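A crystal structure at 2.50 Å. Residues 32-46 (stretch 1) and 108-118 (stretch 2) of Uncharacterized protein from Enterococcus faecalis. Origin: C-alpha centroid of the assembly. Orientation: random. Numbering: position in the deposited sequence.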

# COMPACT_ATOMS: atom_id res chain seq x y z
N ASP B 32 21.08 -0.60 15.78
CA ASP B 32 22.27 -0.28 16.55
C ASP B 32 23.48 -0.01 15.63
O ASP B 32 23.48 -0.37 14.44
CB ASP B 32 22.58 -1.38 17.58
CG ASP B 32 23.22 -0.83 18.87
OD1 ASP B 32 23.48 0.40 18.96
OD2 ASP B 32 23.49 -1.65 19.79
N LYS B 33 24.49 0.66 16.16
CA LYS B 33 25.69 0.92 15.41
C LYS B 33 26.23 -0.41 14.91
O LYS B 33 26.25 -1.38 15.64
CB LYS B 33 26.73 1.62 16.29
CG LYS B 33 26.25 2.93 16.92
CD LYS B 33 27.40 3.71 17.50
CE LYS B 33 27.14 5.20 17.43
NZ LYS B 33 28.37 5.93 17.83
N ALA B 34 26.68 -0.44 13.67
CA ALA B 34 27.33 -1.62 13.14
C ALA B 34 28.31 -2.23 14.15
O ALA B 34 28.19 -3.40 14.51
CB ALA B 34 28.05 -1.28 11.88
N ILE B 35 29.26 -1.45 14.62
CA ILE B 35 30.33 -2.01 15.44
C ILE B 35 29.85 -2.71 16.71
O ILE B 35 30.53 -3.61 17.21
CB ILE B 35 31.36 -0.92 15.80
CG1 ILE B 35 32.80 -1.50 15.81
CG2 ILE B 35 30.93 -0.19 17.07
CD1 ILE B 35 33.23 -2.24 17.08
N ASN B 36 28.69 -2.32 17.23
CA ASN B 36 28.15 -2.94 18.45
C ASN B 36 27.53 -4.32 18.23
O ASN B 36 27.41 -5.08 19.18
CB ASN B 36 27.09 -2.07 19.12
CG ASN B 36 27.63 -0.77 19.64
OD1 ASN B 36 28.83 -0.63 19.86
ND2 ASN B 36 26.74 0.20 19.83
N VAL B 37 27.10 -4.63 17.02
CA VAL B 37 26.29 -5.84 16.86
C VAL B 37 26.69 -6.81 15.75
O VAL B 37 26.29 -7.96 15.76
CB VAL B 37 24.80 -5.49 16.72
CG1 VAL B 37 24.33 -4.72 17.94
CG2 VAL B 37 24.56 -4.69 15.46
N MSE B 38 27.48 -6.34 14.79
CA MSE B 38 27.84 -7.18 13.64
C MSE B 38 29.03 -8.08 13.93
O MSE B 38 29.85 -7.75 14.77
CB MSE B 38 28.12 -6.31 12.42
CG MSE B 38 26.91 -5.45 12.05
SE MSE B 38 26.89 -4.95 10.16
CE MSE B 38 28.13 -6.30 9.50
N PRO B 39 29.13 -9.23 13.22
CA PRO B 39 30.24 -10.19 13.39
C PRO B 39 31.55 -9.65 12.83
O PRO B 39 31.55 -9.02 11.77
CB PRO B 39 29.79 -11.41 12.57
CG PRO B 39 28.41 -11.14 12.08
CD PRO B 39 28.19 -9.66 12.17
N ASP B 40 32.65 -9.89 13.55
CA ASP B 40 34.02 -9.54 13.13
C ASP B 40 34.17 -8.09 12.68
O ASP B 40 34.79 -7.80 11.67
CB ASP B 40 34.51 -10.47 12.01
CG ASP B 40 34.08 -11.91 12.22
OD1 ASP B 40 33.20 -12.39 11.46
OD2 ASP B 40 34.62 -12.54 13.16
N MSE B 41 33.61 -7.16 13.44
CA MSE B 41 33.81 -5.75 13.17
C MSE B 41 35.03 -5.19 13.93
O MSE B 41 35.30 -5.56 15.06
CB MSE B 41 32.57 -4.98 13.58
CG MSE B 41 32.39 -3.69 12.82
SE MSE B 41 31.78 -4.03 11.01
CE MSE B 41 31.42 -2.20 10.43
N THR B 42 35.76 -4.29 13.29
CA THR B 42 36.75 -3.51 14.01
C THR B 42 36.54 -2.07 13.59
O THR B 42 35.81 -1.80 12.63
CB THR B 42 38.17 -3.98 13.70
OG1 THR B 42 38.55 -3.51 12.40
CG2 THR B 42 38.26 -5.50 13.73
N GLU B 43 37.17 -1.12 14.29
CA GLU B 43 36.92 0.29 14.01
C GLU B 43 37.54 0.75 12.69
O GLU B 43 37.22 1.81 12.18
CB GLU B 43 37.40 1.18 15.16
CG GLU B 43 36.69 2.54 15.17
CD GLU B 43 36.59 3.15 16.56
OE1 GLU B 43 37.65 3.36 17.21
OE2 GLU B 43 35.44 3.43 16.99
N THR B 44 38.43 -0.08 12.15
CA THR B 44 39.11 0.23 10.90
C THR B 44 38.61 -0.71 9.81
O THR B 44 39.35 -1.05 8.88
CB THR B 44 40.66 0.13 11.06
OG1 THR B 44 41.05 -1.24 11.22
CG2 THR B 44 41.13 0.92 12.28
N THR B 45 37.36 -1.13 9.92
CA THR B 45 36.81 -2.10 9.00
C THR B 45 35.70 -1.42 8.24
O THR B 45 34.82 -0.84 8.87
CB THR B 45 36.18 -3.28 9.75
OG1 THR B 45 37.15 -4.30 9.98
CG2 THR B 45 35.06 -3.89 8.95
N ILE B 46 35.71 -1.46 6.92
CA ILE B 46 34.52 -0.98 6.22
C ILE B 46 34.01 -1.89 5.11
O ILE B 46 34.79 -2.50 4.37
CB ILE B 46 34.56 0.53 5.84
CG1 ILE B 46 35.19 0.76 4.49
CG2 ILE B 46 35.27 1.37 6.91
CD1 ILE B 46 35.32 2.24 4.25
N VAL B 108 28.29 0.76 1.21
CA VAL B 108 29.33 1.03 2.19
C VAL B 108 28.71 1.14 3.55
O VAL B 108 27.65 1.74 3.71
CB VAL B 108 30.12 2.29 1.89
CG1 VAL B 108 31.13 2.54 2.99
CG2 VAL B 108 30.83 2.13 0.57
N THR B 109 29.36 0.53 4.53
CA THR B 109 28.82 0.47 5.88
C THR B 109 29.97 0.47 6.86
O THR B 109 30.81 -0.43 6.84
CB THR B 109 27.94 -0.78 6.01
OG1 THR B 109 26.98 -0.76 4.96
CG2 THR B 109 27.22 -0.83 7.33
N SER B 110 30.03 1.50 7.70
CA SER B 110 31.15 1.69 8.59
C SER B 110 30.69 1.60 10.03
O SER B 110 29.53 1.83 10.29
CB SER B 110 31.79 3.04 8.34
OG SER B 110 31.08 4.07 9.00
N PRO B 111 31.59 1.29 10.96
CA PRO B 111 31.27 0.99 12.36
C PRO B 111 30.19 1.86 13.00
O PRO B 111 29.40 1.33 13.79
CB PRO B 111 32.59 1.22 13.06
CG PRO B 111 33.60 0.82 12.05
CD PRO B 111 33.04 1.19 10.71
N ASN B 112 30.14 3.15 12.67
CA ASN B 112 29.18 4.06 13.32
C ASN B 112 27.87 4.36 12.59
O ASN B 112 27.07 5.19 13.05
CB ASN B 112 29.87 5.35 13.76
CG ASN B 112 30.86 5.10 14.84
OD1 ASN B 112 30.49 4.73 15.96
ND2 ASN B 112 32.13 5.26 14.53
N MSE B 113 27.64 3.70 11.47
CA MSE B 113 26.33 3.74 10.86
C MSE B 113 25.40 2.82 11.63
O MSE B 113 25.85 1.82 12.19
CB MSE B 113 26.39 3.33 9.40
CG MSE B 113 27.06 4.37 8.57
SE MSE B 113 27.45 3.74 6.78
CE MSE B 113 29.21 4.56 6.63
N TYR B 114 24.12 3.18 11.69
CA TYR B 114 23.14 2.31 12.31
C TYR B 114 22.67 1.28 11.31
O TYR B 114 22.57 1.58 10.12
CB TYR B 114 21.97 3.14 12.84
CG TYR B 114 22.20 3.55 14.25
CD1 TYR B 114 23.04 4.62 14.55
CD2 TYR B 114 21.62 2.85 15.29
CE1 TYR B 114 23.30 4.98 15.88
CE2 TYR B 114 21.85 3.21 16.62
CZ TYR B 114 22.70 4.27 16.90
OH TYR B 114 22.94 4.62 18.20
N VAL B 115 22.43 0.06 11.79
CA VAL B 115 21.90 -1.02 10.95
C VAL B 115 20.62 -1.63 11.55
O VAL B 115 20.44 -1.58 12.76
CB VAL B 115 22.95 -2.15 10.73
CG1 VAL B 115 24.05 -1.69 9.80
CG2 VAL B 115 23.55 -2.64 12.06
N HIS B 116 19.73 -2.16 10.69
CA HIS B 116 18.59 -3.01 11.13
C HIS B 116 19.15 -4.28 11.74
O HIS B 116 20.06 -4.87 11.19
CB HIS B 116 17.74 -3.50 9.96
CG HIS B 116 17.17 -2.42 9.10
ND1 HIS B 116 17.95 -1.55 8.38
CD2 HIS B 116 15.89 -2.13 8.78
CE1 HIS B 116 17.17 -0.73 7.70
NE2 HIS B 116 15.92 -1.06 7.92
N ILE B 117 18.59 -4.74 12.85
CA ILE B 117 18.97 -6.06 13.32
C ILE B 117 17.78 -6.97 13.10
O ILE B 117 16.74 -6.79 13.74
CB ILE B 117 19.29 -6.05 14.79
CG1 ILE B 117 20.19 -4.87 15.12
CG2 ILE B 117 19.97 -7.34 15.15
CD1 ILE B 117 19.97 -4.34 16.52
N ILE B 118 17.95 -7.95 12.21
CA ILE B 118 16.87 -8.80 11.75
C ILE B 118 17.20 -10.23 12.10
O ILE B 118 18.26 -10.71 11.75
CB ILE B 118 16.70 -8.67 10.21
CG1 ILE B 118 16.21 -7.28 9.83
CG2 ILE B 118 15.71 -9.69 9.68
CD1 ILE B 118 16.36 -7.02 8.36

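Residues 108-118 pack against residues 32-46 of the same chain, burying 850 Å² in total, through a short antiparallel strand pairing and a turn seated in the opposing loop. Val108, buried, opens the contact with CG1 4.4 Å from CD1 of Ile46. Ser110 opens a type I turn to Met113, closed by Met113 N to Ser110 O (2.9 Å); CB of Ser110 lies 4.1 Å from CG2 of Ile46. Pro111, the residue most covered by the other stretch, fits a turn position that needs no amide hydrogen. Its CD lies 3.8 Å from CE of Met41, a selenomethionine, and 3.3 Å from O of Thr45; its CG is 3.5 Å from O of Thr42, and its CB packs on CB of Ile35 (3.7 Å). Pro111 O accepts a nearly straight hydrogen bond from Ile35 N (2.9 Å, 171°). Asn112 starts out away from stretch 1, but its side chain returns so that OD1 accepts a hydrogen bond from NZ of the extended Lys33 (3.1 Å). The CA-to-CB bond of Met113 points away, and the residue works through its backbone: Met113 O accepts a hydrogen bond from Ala34 N (2.8 Å) and lies 3.3 Å from CA of Lys33. The Tyr114 ring has Lys33 N over one face, and Lys33 CG makes an off-centre CH-pi contact 4.2 Å from the ring centroid, while NZ reaches on to Asn112. Val115 pairs with Asp32 through two hydrogen bonds, Val115 N to Asp32 O (2.9 Å) and Asp32 N to Val115 O (3.2 Å). Its branched side chain suits this buried site: CG2 touches CG2 of Val37 (4.1 Å), and CG1 approaches SE of Met38 (4.3 Å). The CA-to-CB bond of His116 points away. Ile117 turns back toward stretch 1, its CD1 4.1 Å from CB of Asp32.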